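Local coordinates for protein histidine acid phosphatase (PDB 4ARU) that belongs to branch 2 of the histidine phosphatase superfamily, a histidine acid phosphatase by name and family, at residues M260-Y265 against G318-L323. Residues are numbered along the deposited sequence; the frame is centred on the assembly and turned at random.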
loop_
_atom_site.group_PDB
_atom_site.type_symbol
_atom_site.label_atom_id
_atom_site.label_comp_id
_atom_site.label_asym_id
_atom_site.label_seq_id
_atom_site.Cartn_x
_atom_site.Cartn_y
_atom_site.Cartn_z
ATOM N N MET A 260 9.028 1.334 9.521
ATOM C CA MET A 260 9.405 -0.007 9.085
ATOM C C MET A 260 9.336 -0.193 7.570
ATOM O O MET A 260 9.880 -1.162 7.030
ATOM C CB MET A 260 8.540 -1.027 9.829
ATOM C CG MET A 260 8.652 -0.902 11.355
ATOM S SD MET A 260 10.294 -0.744 12.074
ATOM C CE MET A 260 10.986 -2.228 11.365
ATOM N N SER A 261 8.708 0.741 6.877
ATOM C CA SER A 261 8.609 0.681 5.429
ATOM C C SER A 261 9.037 1.940 4.671
ATOM O O SER A 261 9.517 1.823 3.529
ATOM C CB SER A 261 7.202 0.282 5.010
ATOM O OG SER A 261 6.957 -1.073 5.445
ATOM N N ARG A 262 8.892 3.127 5.241
ATOM C CA ARG A 262 9.317 4.342 4.549
ATOM C C ARG A 262 10.752 4.725 4.760
ATOM O O ARG A 262 11.356 5.329 3.912
ATOM C CB ARG A 262 8.420 5.553 4.888
ATOM C CG ARG A 262 6.960 5.364 4.534
ATOM C CD ARG A 262 6.153 6.670 4.611
ATOM N NE ARG A 262 6.632 7.587 3.590
ATOM C CZ ARG A 262 7.481 8.594 3.774
ATOM N NH1 ARG A 262 7.985 8.891 4.946
ATOM N NH2 ARG A 262 7.917 9.276 2.739
ATOM N N THR A 263 11.299 4.376 5.905
ATOM C CA THR A 263 12.731 4.606 6.173
ATOM C C THR A 263 13.600 4.312 4.946
ATOM O O THR A 263 13.553 3.185 4.484
ATOM C CB THR A 263 13.194 3.674 7.303
ATOM O OG1 THR A 263 12.536 4.072 8.502
ATOM C CG2 THR A 263 14.725 3.701 7.500
ATOM N N PRO A 264 14.328 5.292 4.398
ATOM C CA PRO A 264 14.933 5.079 3.073
ATOM C C PRO A 264 15.825 3.820 2.954
ATOM O O PRO A 264 15.731 3.110 1.972
ATOM C CB PRO A 264 15.685 6.370 2.810
ATOM C CG PRO A 264 14.772 7.382 3.455
ATOM C CD PRO A 264 14.345 6.739 4.754
ATOM N N TYR A 265 16.637 3.537 3.952
ATOM C CA TYR A 265 17.509 2.348 3.869
ATOM C C TYR A 265 16.700 1.087 3.662
ATOM O O TYR A 265 17.036 0.208 2.862
ATOM C CB TYR A 265 18.375 2.254 5.122
ATOM C CG TYR A 265 19.364 1.116 5.100
ATOM C CD1 TYR A 265 20.525 1.190 4.360
ATOM C CD2 TYR A 265 19.114 -0.046 5.782
ATOM C CE1 TYR A 265 21.421 0.141 4.346
ATOM C CE2 TYR A 265 19.995 -1.094 5.767
ATOM C CZ TYR A 265 21.140 -0.993 5.031
ATOM O OH TYR A 265 22.007 -2.062 5.005
ATOM N N GLY A 318 10.374 10.037 -1.515
ATOM C CA GLY A 318 10.130 11.122 -0.556
ATOM C C GLY A 318 8.704 11.641 -0.561
ATOM O O GLY A 318 8.485 12.818 -0.224
ATOM N N MET A 319 7.730 10.852 -0.999
ATOM C CA MET A 319 6.315 11.300 -1.118
ATOM C C MET A 319 5.604 11.029 0.204
ATOM O O MET A 319 5.699 9.915 0.752
ATOM C CB MET A 319 5.602 10.589 -2.257
ATOM C CG MET A 319 6.243 10.856 -3.606
ATOM S SD MET A 319 5.337 10.112 -4.990
ATOM C CE MET A 319 5.360 8.396 -4.510
ATOM N N THR A 320 4.884 12.016 0.705
ATOM C CA THR A 320 4.112 11.829 1.905
ATOM C C THR A 320 2.737 12.375 1.609
ATOM O O THR A 320 2.571 13.245 0.726
ATOM C CB THR A 320 4.714 12.506 3.132
ATOM O OG1 THR A 320 4.912 13.869 2.860
ATOM C CG2 THR A 320 6.073 11.905 3.490
ATOM N N TRP A 321 1.758 11.873 2.329
ATOM C CA TRP A 321 0.378 12.255 2.116
ATOM C C TRP A 321 -0.470 11.963 3.313
ATOM O O TRP A 321 -0.104 11.169 4.213
ATOM C CB TRP A 321 -0.204 11.592 0.880
ATOM C CG TRP A 321 -0.253 10.109 0.960
ATOM C CD1 TRP A 321 -1.198 9.344 1.588
ATOM C CD2 TRP A 321 0.666 9.174 0.337
ATOM N NE1 TRP A 321 -0.914 8.000 1.411
ATOM C CE2 TRP A 321 0.213 7.861 0.652
ATOM C CE3 TRP A 321 1.847 9.320 -0.408
ATOM C CZ2 TRP A 321 0.897 6.730 0.216
ATOM C CZ3 TRP A 321 2.493 8.176 -0.870
ATOM C CH2 TRP A 321 2.028 6.899 -0.544
ATOM N N THR A 322 -1.622 12.644 3.339
ATOM C CA THR A 322 -2.751 12.249 4.195
ATOM C C THR A 322 -3.970 12.203 3.299
ATOM O O THR A 322 -4.144 13.013 2.381
ATOM C CB THR A 322 -3.001 13.176 5.417
ATOM O OG1 THR A 322 -3.931 12.566 6.328
ATOM C CG2 THR A 322 -3.594 14.493 5.033
ATOM N N LEU A 323 -4.794 11.190 3.510
ATOM C CA LEU A 323 -5.947 10.976 2.638
ATOM C C LEU A 323 -7.246 11.454 3.280
ATOM O O LEU A 323 -7.705 10.882 4.276
ATOM C CB LEU A 323 -6.046 9.482 2.344
ATOM C CG LEU A 323 -4.791 8.862 1.751
ATOM C CD1 LEU A 323 -5.041 7.365 1.491
ATOM C CD2 LEU A 323 -4.353 9.540 0.451
#
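A single side chain, that of R262, makes every contact between the end of helix 243-262 and the loop that follows helix 307-317. The M319 carbonyl approaches its guanidinium obliquely, while the T320 methyl lies over one face. R262 NH2 stands 3.0 Å from the carbonyl O of M319, but the N-H points poorly at it, at 125°, and the hydrogen bond is weak. R262 NH2 also has T320 CG2 at 3.3 Å; this methyl sits 3.2 Å above the guanidinium plane, towards its rim, and covers part of one face. G318 C comes in at the edge, 4.1 Å from R262 NH2. The methyl faces the arginine because CG2 is anti to the carbonyl carbon of T320, and the two side chains cross at about a right angle. Threonine thus offers a small apolar patch to a flat cation. The arginine is extended as far as CD, then bent at chi3 (66°), which turns its planar end across the loop. Stronger partners hold the group on its other nitrogens: NH1 forms a salt bridge with D258, one helical turn back, and NE donates to S314 OG on helix 307-317. Arginine suits the place because its three nitrogens can serve an acid, a hydroxyl and a carbonyl at once. M319, by contrast, sends its side chain away, onto V352 of strand 348-356 and L379. Glycine at 318 readily adopts the positive phi (66°) needed where the chain leaves the helix, with M319 N hydrogen-bonded to S314 O and G318 N to G315 O. R262, at the end of helix 243-262, thus meets the loop just past the C-terminus of helix 307-317, which is closed by a Schellman motif with glycine at C-prime.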